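Local coordinates for protein phosphoribosylformylglycinamidine synthase 2 (Thermus thermophilus, PDB 3VIU) that belongs to the AIR synthase-related (PurM-like) family, carrying two tandem pairs of its N- and C-terminal domains, and holds bound ADP and a magnesium ion, at residues G572-A576 / F588-R593; R452-L456 / R534-T538; M111-P117 / M242-L246; G77-K83 / M176-R182. One frame throughout, in Å; residues are numbered along the deposited sequence.

Contact 1: residues G572-A576 / F588-R593; sequences GELGA and FGHPPR
E573, G575 and A576 carry most of this loop-to-loop contact, in which two irregular segments run 134° apart end to end and bury 352 Å² together. E573, extended (phi/psi -108/161) with chi1 m and chi2 t, directs its carboxylate at the end of 588-593. Its OE1 accepts from R593 N at 3.1 Å and makes a salt bridge with R593 NH1 at 2.9 Å, so one oxygen serves both backbone and guanidinium; water 1 donates to E573 OE1 (3.0 Å) and R593 O (2.7 Å). G575 (-58/127) is the tight point, its CA 4.3 Å from G589 CA and 3.2 Å from H590 O in a CA-H...O contact. A CB at G575 would lie 1.8 Å from H590 O, a clash. A576 has phi +59°; A576 N donates to F588 O (2.9 Å), and A576 CB meets P591 CG at 4.2 Å. G589 has positive phi (87/168), after which H590, P591 and P592 run in a polyproline-II-like form. The arrangement closes the two loops flanking helix 578-584 upon each other, in the second AIR synthase-related C-terminal domain, and A576, P591 and P592 rest on Y453 of helix 451-456.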
loop_
_atom_site.group_PDB
_atom_site.type_symbol
_atom_site.label_atom_id
_atom_site.label_comp_id
_atom_site.label_asym_id
_atom_site.label_seq_id
_atom_site.Cartn_x
_atom_site.Cartn_y
_atom_site.Cartn_z
ATOM N N GLY A 572 24.850 -2.734 -13.740
ATOM C CA GLY A 572 23.462 -2.318 -13.724
ATOM C C GLY A 572 23.252 -1.501 -14.990
ATOM O O GLY A 572 24.205 -1.277 -15.737
ATOM N N GLU A 573 22.027 -1.063 -15.254
ATOM C CA GLU A 573 21.765 -0.258 -16.445
ATOM C C GLU A 573 21.492 1.187 -16.009
ATOM O O GLU A 573 21.157 1.443 -14.845
ATOM C CB GLU A 573 20.572 -0.827 -17.222
ATOM C CG GLU A 573 20.600 -2.347 -17.386
ATOM C CD GLU A 573 19.418 -2.895 -18.192
ATOM O OE1 GLU A 573 19.091 -4.093 -18.027
ATOM O OE2 GLU A 573 18.822 -2.140 -18.995
ATOM N N LEU A 574 21.623 2.130 -16.936
ATOM C CA LEU A 574 21.424 3.537 -16.610
ATOM C C LEU A 574 20.051 4.108 -16.955
ATOM O O LEU A 574 19.690 5.176 -16.464
ATOM C CB LEU A 574 22.503 4.377 -17.303
ATOM C CG LEU A 574 23.935 3.908 -17.030
ATOM C CD1 LEU A 574 24.907 4.616 -17.954
ATOM C CD2 LEU A 574 24.271 4.162 -15.574
ATOM N N GLY A 575 19.297 3.407 -17.800
ATOM C CA GLY A 575 17.983 3.880 -18.196
ATOM C C GLY A 575 17.021 4.112 -17.045
ATOM O O GLY A 575 16.805 3.228 -16.226
ATOM N N ALA A 576 16.446 5.309 -16.983
ATOM C CA ALA A 576 15.488 5.660 -15.938
ATOM C C ALA A 576 16.097 5.526 -14.546
ATOM O O ALA A 576 15.380 5.366 -13.566
ATOM C CB ALA A 576 14.252 4.767 -16.052
ATOM N N PHE A 588 15.057 9.101 -19.022
ATOM C CA PHE A 588 14.783 8.529 -20.331
ATOM C C PHE A 588 15.498 7.192 -20.431
ATOM O O PHE A 588 16.154 6.772 -19.485
ATOM C CB PHE A 588 15.276 9.496 -21.419
ATOM C CG PHE A 588 16.737 9.840 -21.314
ATOM C CD1 PHE A 588 17.687 9.133 -22.047
ATOM C CD2 PHE A 588 17.165 10.873 -20.485
ATOM C CE1 PHE A 588 19.049 9.456 -21.956
ATOM C CE2 PHE A 588 18.522 11.206 -20.384
ATOM C CZ PHE A 588 19.465 10.498 -21.120
ATOM N N GLY A 589 15.378 6.526 -21.571
ATOM C CA GLY A 589 16.027 5.238 -21.729
ATOM C C GLY A 589 15.147 4.109 -21.232
ATOM O O GLY A 589 14.144 4.349 -20.573
ATOM N N HIS A 590 15.519 2.875 -21.548
ATOM C CA HIS A 590 14.746 1.721 -21.116
ATOM C C HIS A 590 15.038 1.395 -19.653
ATOM O O HIS A 590 16.180 1.463 -19.219
ATOM C CB HIS A 590 15.088 0.500 -21.973
ATOM C CG HIS A 590 14.104 -0.626 -21.844
ATOM N ND1 HIS A 590 12.949 -0.697 -22.594
ATOM C CD2 HIS A 590 14.086 -1.707 -21.026
ATOM C CE1 HIS A 590 12.263 -1.771 -22.244
ATOM N NE2 HIS A 590 12.932 -2.400 -21.294
ATOM N N PRO A 591 13.996 1.077 -18.866
ATOM C CA PRO A 591 14.195 0.734 -17.452
ATOM C C PRO A 591 14.945 -0.599 -17.413
ATOM O O PRO A 591 14.972 -1.318 -18.400
ATOM C CB PRO A 591 12.768 0.606 -16.928
ATOM C CG PRO A 591 12.028 1.579 -17.757
ATOM C CD PRO A 591 12.573 1.324 -19.140
ATOM N N PRO A 592 15.554 -0.952 -16.276
ATOM C CA PRO A 592 16.286 -2.224 -16.222
ATOM C C PRO A 592 15.445 -3.447 -16.597
ATOM O O PRO A 592 14.296 -3.580 -16.170
ATOM C CB PRO A 592 16.763 -2.288 -14.769
ATOM C CG PRO A 592 16.896 -0.855 -14.392
ATOM C CD PRO A 592 15.652 -0.237 -14.994
ATOM N N ARG A 593 16.014 -4.340 -17.400
ATOM C CA ARG A 593 15.294 -5.551 -17.769
ATOM C C ARG A 593 15.055 -6.341 -16.484
ATOM O O ARG A 593 15.826 -6.246 -15.530
ATOM C CB ARG A 593 16.111 -6.420 -18.729
ATOM C CG ARG A 593 16.306 -5.877 -20.130
ATOM C CD ARG A 593 16.809 -7.002 -21.031
ATOM N NE ARG A 593 18.055 -6.688 -21.733
ATOM C CZ ARG A 593 19.218 -6.414 -21.140
ATOM N NH1 ARG A 593 19.321 -6.405 -19.813
ATOM N NH2 ARG A 593 20.291 -6.161 -21.882
HETATM O O HOH W 1 18.475 -5.679 -15.558
#

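Contact 2: residues R452-L456 / R534-T538; sequences RYSRL and RIPPT
Within the second PurM-like N-terminal domain, the last turn of helix 451-456 packs against a proline-rich connection that leads into strand 538-548 of the six-stranded mixed sheet. I535, P536 and P537 have phi/psi of -70/159, -62/141 and -54/131, a polyproline II conformation that presents two consecutive pyrrolidine rings to the helix. The residues 452-456 keep helical angles, and the interface buries 244 Å². R452 and Y453 turn elsewhere, R452 forming a salt bridge with E587 and Y453 a hydrogen bond to E656. S454 is the first to engage: its CA lies 5.6 Å from P537 CA, and its CA-to-CB bond points at the partner, bringing S454 CB to 3.0 Å from P537 O. The hydroxyl takes no part there, since S454 OG is hydrogen-bonded to N450 O, just before the helix. R455 follows, with its CA 4.6 Å from P536 CA and 3.8 Å from P537 CD. Chi angles t, p, p bring its side chain over P536, so that P536 CG sits on one face of the guanidinium, 3.7 Å from R455 NH1. At the guanidinium edge R455 NH1 gives a weak hydrogen bond to R534 O (3.0 Å, angle 126°). Water 2 completes the bridge, accepting from R455 NE at 3.2 Å and donating to I535 O at 3.1 Å.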
loop_
_atom_site.group_PDB
_atom_site.type_symbol
_atom_site.label_atom_id
_atom_site.label_comp_id
_atom_site.label_asym_id
_atom_site.label_seq_id
_atom_site.Cartn_x
_atom_site.Cartn_y
_atom_site.Cartn_z
ATOM N N ARG A 452 9.977 6.382 -12.030
ATOM C CA ARG A 452 10.779 6.577 -13.239
ATOM C C ARG A 452 10.593 5.394 -14.184
ATOM O O ARG A 452 10.320 5.575 -15.366
ATOM C CB ARG A 452 12.254 6.758 -12.870
ATOM C CG ARG A 452 12.494 7.946 -11.947
ATOM C CD ARG A 452 13.972 8.226 -11.739
ATOM N NE ARG A 452 14.201 9.417 -10.917
ATOM C CZ ARG A 452 13.794 10.644 -11.233
ATOM N NH1 ARG A 452 13.126 10.858 -12.356
ATOM N NH2 ARG A 452 14.073 11.665 -10.437
ATOM N N TYR A 453 10.720 4.182 -13.654
ATOM C CA TYR A 453 10.526 2.968 -14.448
ATOM C C TYR A 453 9.092 2.960 -14.989
ATOM O O TYR A 453 8.848 2.708 -16.173
ATOM C CB TYR A 453 10.686 1.716 -13.580
ATOM C CG TYR A 453 12.043 1.489 -12.953
ATOM C CD1 TYR A 453 12.270 0.367 -12.152
ATOM C CD2 TYR A 453 13.111 2.351 -13.195
ATOM C CE1 TYR A 453 13.520 0.104 -11.610
ATOM C CE2 TYR A 453 14.364 2.095 -12.662
ATOM C CZ TYR A 453 14.563 0.971 -11.872
ATOM O OH TYR A 453 15.804 0.707 -11.348
ATOM N N SER A 454 8.149 3.237 -14.093
ATOM C CA SER A 454 6.731 3.222 -14.413
ATOM C C SER A 454 6.288 4.237 -15.477
ATOM O O SER A 454 5.474 3.918 -16.343
ATOM C CB SER A 454 5.931 3.389 -13.113
ATOM O OG SER A 454 6.257 2.368 -12.162
ATOM N N ARG A 455 6.826 5.451 -15.426
ATOM C CA ARG A 455 6.475 6.468 -16.406
ATOM C C ARG A 455 6.954 6.056 -17.799
ATOM O O ARG A 455 6.222 6.181 -18.775
ATOM C CB ARG A 455 7.085 7.820 -15.992
ATOM C CG ARG A 455 7.325 8.840 -17.119
ATOM C CD ARG A 455 6.075 9.189 -17.910
ATOM N NE ARG A 455 5.077 9.924 -17.138
ATOM C CZ ARG A 455 5.276 11.123 -16.597
ATOM N NH1 ARG A 455 4.302 11.716 -15.919
ATOM N NH2 ARG A 455 6.449 11.727 -16.722
ATOM N N LEU A 456 8.172 5.537 -17.882
ATOM C CA LEU A 456 8.759 5.118 -19.152
ATOM C C LEU A 456 8.308 3.751 -19.678
ATOM O O LEU A 456 8.374 3.484 -20.881
ATOM C CB LEU A 456 10.282 5.137 -19.031
ATOM C CG LEU A 456 10.858 6.535 -18.800
ATOM C CD1 LEU A 456 12.296 6.430 -18.329
ATOM C CD2 LEU A 456 10.757 7.343 -20.088
ATOM N N ARG A 534 -0.605 13.646 -17.000
ATOM C CA ARG A 534 -0.899 12.437 -16.230
ATOM C C ARG A 534 0.231 12.109 -15.262
ATOM O O ARG A 534 1.400 12.283 -15.594
ATOM C CB ARG A 534 -1.111 11.238 -17.168
ATOM C CG ARG A 534 -2.107 11.474 -18.299
ATOM C CD ARG A 534 -2.451 10.181 -19.027
ATOM N NE ARG A 534 -1.267 9.473 -19.505
ATOM C CZ ARG A 534 -0.435 9.941 -20.430
ATOM N NH1 ARG A 534 0.621 9.227 -20.799
ATOM N NH2 ARG A 534 -0.660 11.123 -20.987
ATOM N N ILE A 535 -0.116 11.645 -14.062
ATOM C CA ILE A 535 0.906 11.273 -13.084
ATOM C C ILE A 535 1.562 10.013 -13.614
ATOM O O ILE A 535 0.992 9.323 -14.446
ATOM C CB ILE A 535 0.314 10.908 -11.705
ATOM C CG1 ILE A 535 -0.638 9.720 -11.864
ATOM C CG2 ILE A 535 -0.383 12.125 -11.075
ATOM C CD1 ILE A 535 -1.171 9.176 -10.571
ATOM N N PRO A 536 2.785 9.713 -13.162
ATOM C CA PRO A 536 3.435 8.493 -13.645
ATOM C C PRO A 536 2.545 7.344 -13.192
ATOM O O PRO A 536 2.001 7.396 -12.099
ATOM C CB PRO A 536 4.764 8.493 -12.895
ATOM C CG PRO A 536 5.065 9.952 -12.771
ATOM C CD PRO A 536 3.716 10.526 -12.361
ATOM N N PRO A 537 2.357 6.315 -14.028
ATOM C CA PRO A 537 1.507 5.201 -13.593
ATOM C C PRO A 537 2.071 4.716 -12.260
ATOM O O PRO A 537 3.270 4.500 -12.136
ATOM C CB PRO A 537 1.676 4.183 -14.714
ATOM C CG PRO A 537 1.859 5.059 -15.916
ATOM C CD PRO A 537 2.822 6.117 -15.409
ATOM N N THR A 538 1.214 4.556 -11.261
ATOM C CA THR A 538 1.705 4.155 -9.957
ATOM C C THR A 538 0.987 2.980 -9.307
ATOM O O THR A 538 -0.134 3.110 -8.810
ATOM C CB THR A 538 1.671 5.354 -8.985
ATOM O OG1 THR A 538 2.468 6.415 -9.514
ATOM C CG2 THR A 538 2.232 4.964 -7.634
HETATM O O HOH W 2 2.035 9.047 -17.302
#

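Contact 3: residues M111-P117 / M242-L246; sequences MSMGARP and MEATL
A two-pronged salt bridge leads this contact: R116 NH2 reaches E243 OE1 at 2.9 Å and R116 NH1 reaches E243 OE2 at 3.1 Å, with N-H...O angles of 164° and 171°. R116 has chi1 and chi2 t and chi3 m. The CA-to-CB bond of E243 points away from 111-117, but chi1 and chi2, both m, bring its carboxylate back to R116; its OE2 also pairs with K239. L246, the residue with the most area covered (91 Å²), fills the space beneath. Its CD1 lies 3.6 Å from R116 CB and over one guanidinium face, while L246 CD2 is 3.5 Å from A115 O and 3.8 Å from G114 C, against the Schellman motif that ends the helix: G114 takes phi +85°, and G114 N bonds to M111 O at 2.7 Å. Further out, selenomethionine M111 SE packs 3.6 Å from M242 CB, while M242 SE turns to P117, 3.8 Å from P117 CD. CA distances fix the register, 6.6 Å for M111-M242 and 5.5 Å for G114-L246. The contact thus sets helix 235-250 of the first AIR synthase-related C-terminal domain against the turn joining helix 95-112 to strand 116-126 of the first N-terminal one.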
loop_
_atom_site.group_PDB
_atom_site.type_symbol
_atom_site.label_atom_id
_atom_site.label_comp_id
_atom_site.label_asym_id
_atom_site.label_seq_id
_atom_site.Cartn_x
_atom_site.Cartn_y
_atom_site.Cartn_z
HETATM N N MSE A 111 -10.172 -3.507 10.710
HETATM C CA MSE A 111 -10.933 -3.849 11.911
HETATM C C MSE A 111 -12.167 -4.664 11.573
HETATM O O MSE A 111 -12.532 -5.579 12.310
HETATM C CB MSE A 111 -11.448 -2.608 12.624
HETATM C CG MSE A 111 -10.449 -1.712 13.290
HETATM SE SE MSE A 111 -11.478 -0.201 13.955
HETATM C CE MSE A 111 -10.623 1.227 12.968
ATOM N N SER A 112 -12.833 -4.303 10.478
ATOM C CA SER A 112 -14.055 -4.995 10.107
ATOM C C SER A 112 -13.834 -6.483 9.877
ATOM O O SER A 112 -14.774 -7.265 9.984
ATOM C CB SER A 112 -14.710 -4.336 8.887
ATOM O OG SER A 112 -13.989 -4.589 7.703
HETATM N N MSE A 113 -12.595 -6.876 9.580
HETATM C CA MSE A 113 -12.268 -8.290 9.380
HETATM C C MSE A 113 -12.067 -8.962 10.742
HETATM O O MSE A 113 -11.877 -10.179 10.825
HETATM C CB MSE A 113 -10.979 -8.455 8.571
HETATM C CG MSE A 113 -10.993 -7.842 7.195
HETATM SE SE MSE A 113 -12.511 -8.348 6.101
HETATM C CE MSE A 113 -12.150 -10.236 5.868
ATOM N N GLY A 114 -12.097 -8.158 11.803
ATOM C CA GLY A 114 -11.903 -8.674 13.144
ATOM C C GLY A 114 -10.428 -8.775 13.476
ATOM O O GLY A 114 -10.029 -9.474 14.411
ATOM N N ALA A 115 -9.612 -8.073 12.696
ATOM C CA ALA A 115 -8.168 -8.071 12.890
ATOM C C ALA A 115 -7.740 -6.788 13.583
ATOM O O ALA A 115 -8.142 -5.693 13.190
ATOM C CB ALA A 115 -7.461 -8.194 11.556
ATOM N N ARG A 116 -6.933 -6.932 14.627
ATOM C CA ARG A 116 -6.444 -5.778 15.356
ATOM C C ARG A 116 -5.262 -5.185 14.596
ATOM O O ARG A 116 -4.267 -5.866 14.345
ATOM C CB ARG A 116 -6.013 -6.195 16.758
ATOM C CG ARG A 116 -5.325 -5.111 17.546
ATOM C CD ARG A 116 -4.870 -5.644 18.896
ATOM N NE ARG A 116 -5.998 -5.908 19.784
ATOM C CZ ARG A 116 -6.634 -4.969 20.476
ATOM N NH1 ARG A 116 -6.248 -3.700 20.388
ATOM N NH2 ARG A 116 -7.660 -5.293 21.252
ATOM N N PRO A 117 -5.367 -3.911 14.198
ATOM C CA PRO A 117 -4.306 -3.212 13.463
ATOM C C PRO A 117 -2.964 -3.264 14.197
ATOM O O PRO A 117 -2.871 -2.838 15.340
ATOM C CB PRO A 117 -4.845 -1.791 13.364
ATOM C CG PRO A 117 -6.321 -2.014 13.260
ATOM C CD PRO A 117 -6.567 -3.064 14.316
HETATM N N MSE A 242 -12.536 0.870 17.769
HETATM C CA MSE A 242 -11.718 -0.288 17.456
HETATM C C MSE A 242 -11.805 -1.392 18.523
HETATM O O MSE A 242 -12.044 -2.559 18.195
HETATM C CB MSE A 242 -10.265 0.163 17.274
HETATM C CG MSE A 242 -9.265 -0.953 16.984
HETATM SE SE MSE A 242 -7.462 -0.251 16.685
HETATM C CE MSE A 242 -6.810 -0.231 18.510
ATOM N N GLU A 243 -11.612 -1.032 19.791
ATOM C CA GLU A 243 -11.673 -2.016 20.875
ATOM C C GLU A 243 -13.015 -2.737 20.937
ATOM O O GLU A 243 -13.072 -3.960 21.057
ATOM C CB GLU A 243 -11.412 -1.354 22.228
ATOM C CG GLU A 243 -10.018 -0.791 22.400
ATOM C CD GLU A 243 -8.932 -1.806 22.102
ATOM O OE1 GLU A 243 -9.187 -3.017 22.280
ATOM O OE2 GLU A 243 -7.822 -1.388 21.704
ATOM N N ALA A 244 -14.095 -1.970 20.856
ATOM C CA ALA A 244 -15.435 -2.532 20.919
ATOM C C ALA A 244 -15.693 -3.504 19.780
ATOM O O ALA A 244 -16.161 -4.627 20.001
ATOM C CB ALA A 244 -16.467 -1.415 20.888
ATOM N N THR A 245 -15.391 -3.070 18.561
ATOM C CA THR A 245 -15.608 -3.913 17.396
ATOM C C THR A 245 -14.792 -5.188 17.519
ATOM O O THR A 245 -15.313 -6.286 17.315
ATOM C CB THR A 245 -15.225 -3.174 16.095
ATOM O OG1 THR A 245 -16.039 -2.000 15.965
ATOM C CG2 THR A 245 -15.437 -4.083 14.866
ATOM N N LEU A 246 -13.515 -5.040 17.868
ATOM C CA LEU A 246 -12.634 -6.188 18.023
ATOM C C LEU A 246 -13.123 -7.117 19.128
ATOM O O LEU A 246 -13.124 -8.334 18.961
ATOM C CB LEU A 246 -11.204 -5.741 18.331
ATOM C CG LEU A 246 -10.390 -5.051 17.234
ATOM C CD1 LEU A 246 -9.054 -4.598 17.814
ATOM C CD2 LEU A 246 -10.166 -5.994 16.071
#

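Contact 4: residues G77-K83 / M176-R182; sequences GWAVAFK and MCLGLLR. With ADP (adenosine-5'-diphosphate), chain B.
Two neighbouring strands, 78-83 and 176-182, run antiparallel at 156° with axes 4.6 Å apart. On the A79/A81 face the small residues A79, A81 and G179 leave a shallow hollow; L181, chi1 p, leans over it, placing CD2 4.0 Å from A79 CB and 4.3 Å from A81 N. These are central strands of the PurM-like N-terminal sheet, whose other face, bearing V80, F82, L178 and L180, packs against strand 441-448 of the second half. There L178 fits against both its neighbours, L178 CG 4.2 Å from V80 CG1 and L178 CD1 3.8 Å from F82 CB. M176 CE meets F82 CD2 at 3.7 Å. At W78, R182 (m, m, m) folds over the indole: R182 CD is 3.7 Å from the six-membered centroid (CH-pi), R182 CZ 4.6 Å from the five-membered one (cation-pi). L180 CD1 abuts W78 CZ3 at 3.2 Å. Hydrogen-bonded pairs A79-L181, A81-G179 and K83-C177 set the register, as in A81 N to G179 O (2.8 Å) and C177 N to K83 O (3.0 Å). At the far end the all-trans K83 side chain extends to ADP, K83 NZ donating to O2B at 2.7 Å and to O3A at 3.1 Å.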
loop_
_atom_site.group_PDB
_atom_site.type_symbol
_atom_site.label_atom_id
_atom_site.label_comp_id
_atom_site.label_asym_id
_atom_site.label_seq_id
_atom_site.Cartn_x
_atom_site.Cartn_y
_atom_site.Cartn_z
ATOM N N GLY A 77 -2.121 -20.841 14.067
ATOM C CA GLY A 77 -3.459 -20.347 14.325
ATOM C C GLY A 77 -3.689 -18.879 14.033
ATOM O O GLY A 77 -4.822 -18.409 14.141
ATOM N N TRP A 78 -2.638 -18.146 13.672
ATOM C CA TRP A 78 -2.800 -16.726 13.376
ATOM C C TRP A 78 -2.992 -16.417 11.900
ATOM O O TRP A 78 -2.544 -17.158 11.028
ATOM C CB TRP A 78 -1.609 -15.923 13.872
ATOM C CG TRP A 78 -1.360 -16.042 15.312
ATOM C CD1 TRP A 78 -0.542 -16.936 15.927
ATOM C CD2 TRP A 78 -1.902 -15.214 16.342
ATOM N NE1 TRP A 78 -0.531 -16.713 17.280
ATOM C CE2 TRP A 78 -1.359 -15.659 17.562
ATOM C CE3 TRP A 78 -2.794 -14.136 16.352
ATOM C CZ2 TRP A 78 -1.675 -15.063 18.785
ATOM C CZ3 TRP A 78 -3.110 -13.542 17.569
ATOM C CH2 TRP A 78 -2.549 -14.009 18.769
ATOM N N ALA A 79 -3.662 -15.302 11.637
ATOM C CA ALA A 79 -3.920 -14.839 10.277
ATOM C C ALA A 79 -3.602 -13.349 10.239
ATOM O O ALA A 79 -3.508 -12.696 11.284
ATOM C CB ALA A 79 -5.384 -15.073 9.906
ATOM N N VAL A 80 -3.425 -12.811 9.038
ATOM C CA VAL A 80 -3.128 -11.399 8.883
ATOM C C VAL A 80 -3.986 -10.776 7.790
ATOM O O VAL A 80 -4.046 -11.275 6.664
ATOM C CB VAL A 80 -1.633 -11.168 8.555
ATOM C CG1 VAL A 80 -1.401 -9.736 8.107
ATOM C CG2 VAL A 80 -0.792 -11.455 9.779
ATOM N N ALA A 81 -4.664 -9.692 8.141
ATOM C CA ALA A 81 -5.493 -8.986 7.189
ATOM C C ALA A 81 -4.727 -7.739 6.789
ATOM O O ALA A 81 -4.025 -7.146 7.606
ATOM C CB ALA A 81 -6.818 -8.599 7.827
ATOM N N PHE A 82 -4.832 -7.349 5.526
ATOM C CA PHE A 82 -4.168 -6.141 5.083
ATOM C C PHE A 82 -4.768 -5.628 3.794
ATOM O O PHE A 82 -5.477 -6.343 3.088
ATOM C CB PHE A 82 -2.653 -6.354 4.936
ATOM C CG PHE A 82 -2.263 -7.356 3.883
ATOM C CD1 PHE A 82 -2.478 -8.716 4.077
ATOM C CD2 PHE A 82 -1.642 -6.942 2.713
ATOM C CE1 PHE A 82 -2.073 -9.646 3.118
ATOM C CE2 PHE A 82 -1.233 -7.866 1.750
ATOM C CZ PHE A 82 -1.449 -9.218 1.953
ATOM N N LYS A 83 -4.484 -4.367 3.502
ATOM C CA LYS A 83 -5.000 -3.726 2.310
ATOM C C LYS A 83 -4.403 -2.331 2.204
ATOM O O LYS A 83 -3.909 -1.776 3.191
ATOM C CB LYS A 83 -6.520 -3.624 2.402
ATOM C CG LYS A 83 -7.174 -2.971 1.211
ATOM C CD LYS A 83 -8.601 -2.600 1.551
ATOM C CE LYS A 83 -9.212 -1.724 0.488
ATOM N NZ LYS A 83 -10.511 -1.192 0.964
HETATM N N MSE A 176 -1.394 1.805 3.843
HETATM C CA MSE A 176 -1.554 0.369 3.942
HETATM C C MSE A 176 -1.669 0.014 5.419
HETATM O O MSE A 176 -1.033 0.644 6.260
HETATM C CB MSE A 176 -0.343 -0.322 3.327
HETATM C CG MSE A 176 -0.402 -1.831 3.340
HETATM SE SE MSE A 176 1.248 -2.555 2.603
HETATM C CE MSE A 176 1.029 -4.419 3.083
ATOM N N CYS A 177 -2.492 -0.982 5.737
ATOM C CA CYS A 177 -2.642 -1.394 7.117
ATOM C C CYS A 177 -2.559 -2.910 7.323
ATOM O O CYS A 177 -3.072 -3.687 6.527
ATOM C CB CYS A 177 -3.958 -0.864 7.683
ATOM S SG CYS A 177 -4.165 -1.202 9.454
ATOM N N LEU A 178 -1.895 -3.312 8.403
ATOM C CA LEU A 178 -1.747 -4.718 8.760
ATOM C C LEU A 178 -2.473 -4.989 10.074
ATOM O O LEU A 178 -2.335 -4.227 11.036
ATOM C CB LEU A 178 -0.267 -5.086 8.938
ATOM C CG LEU A 178 0.367 -5.964 7.865
ATOM C CD1 LEU A 178 0.533 -5.166 6.590
ATOM C CD2 LEU A 178 1.704 -6.475 8.351
ATOM N N GLY A 179 -3.245 -6.071 10.115
ATOM C CA GLY A 179 -3.956 -6.423 11.328
ATOM C C GLY A 179 -3.870 -7.917 11.566
ATOM O O GLY A 179 -3.832 -8.697 10.607
ATOM N N LEU A 180 -3.815 -8.335 12.829
ATOM C CA LEU A 180 -3.753 -9.761 13.106
ATOM C C LEU A 180 -4.974 -10.226 13.865
ATOM O O LEU A 180 -5.645 -9.449 14.548
ATOM C CB LEU A 180 -2.468 -10.150 13.861
ATOM C CG LEU A 180 -2.247 -9.981 15.366
ATOM C CD1 LEU A 180 -3.331 -10.671 16.169
ATOM C CD2 LEU A 180 -0.905 -10.587 15.727
ATOM N N LEU A 181 -5.261 -11.510 13.729
ATOM C CA LEU A 181 -6.402 -12.109 14.387
ATOM C C LEU A 181 -6.235 -13.615 14.421
ATOM O O LEU A 181 -5.356 -14.179 13.764
ATOM C CB LEU A 181 -7.685 -11.767 13.629
ATOM C CG LEU A 181 -7.794 -12.338 12.212
ATOM C CD1 LEU A 181 -9.225 -12.195 11.724
ATOM C CD2 LEU A 181 -6.833 -11.626 11.271
ATOM N N ARG A 182 -7.087 -14.258 15.205
ATOM C CA ARG A 182 -7.089 -15.700 15.313
ATOM C C ARG A 182 -7.974 -16.119 14.155
ATOM O O ARG A 182 -9.065 -15.585 13.991
ATOM C CB ARG A 182 -7.702 -16.118 16.648
ATOM C CG ARG A 182 -6.942 -15.582 17.856
ATOM C CD ARG A 182 -5.574 -16.208 17.928
ATOM N NE ARG A 182 -5.712 -17.651 18.068
ATOM C CZ ARG A 182 -4.725 -18.527 17.923
ATOM N NH1 ARG A 182 -3.498 -18.117 17.625
ATOM N NH2 ARG A 182 -4.978 -19.820 18.078
HETATM P PB ADP B . -13.502 0.509 0.650
HETATM O O1B ADP B . -14.308 1.538 -0.064
HETATM O O2B ADP B . -12.030 1.094 0.939
HETATM O O3B ADP B . -14.280 0.126 2.097
HETATM P PA ADP B . -13.525 -0.560 -1.860
HETATM O O1A ADP B . -14.963 -0.623 -2.241
HETATM O O2A ADP B . -12.950 0.908 -2.237
HETATM O O3A ADP B . -13.370 -0.853 -0.252
HETATM O "O5'" ADP B . -12.629 -1.658 -2.673
HETATM C "C5'" ADP B . -13.496 -2.509 -3.449
HETATM C "C4'" ADP B . -13.124 -4.017 -3.344
HETATM O "O4'" ADP B . -12.365 -4.452 -4.518
HETATM C "C3'" ADP B . -12.241 -4.376 -2.122
HETATM O "O3'" ADP B . -12.562 -5.698 -1.669
HETATM C "C2'" ADP B . -10.819 -4.268 -2.673
HETATM O "O2'" ADP B . -9.886 -5.050 -1.923
HETATM C "C1'" ADP B . -10.976 -4.732 -4.123
HETATM N N9 ADP B . -10.031 -4.046 -5.016
HETATM C C8 ADP B . -10.132 -2.763 -5.475
HETATM N N7 ADP B . -9.126 -2.474 -6.249
HETATM C C5 ADP B . -8.311 -3.546 -6.340
HETATM C C6 ADP B . -7.096 -3.829 -7.016
HETATM N N6 ADP B . -6.491 -2.868 -7.805
HETATM N N1 ADP B . -6.544 -5.054 -6.873
HETATM C C2 ADP B . -7.114 -6.001 -6.111
HETATM N N3 ADP B . -8.257 -5.774 -5.460
HETATM C C4 ADP B . -8.881 -4.579 -5.545
#

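Contacts 3 and 4 lie on one side of the chain's centre, contacts 1 and 2 on the other. Contact 4, centred about 14 Å from that centre, is sheet core held by backbone hydrogen bonds, and it alone reaches ADP directly. Contact 3 shares its sheet: R116 N lies 2.8 Å from L180 O, a probable hydrogen bond between neighbouring strands, but contact 3 relies on a salt bridge and selenomethionine packing. Contact 1, its centre about 25 Å from the chain's centre, is mostly buried yet keeps exposed H590 and R593 at its margin. It abuts contact 2, with A576 CB 3.4 Å from L456 CD1, across two domains. Both use prolines and a bridging water.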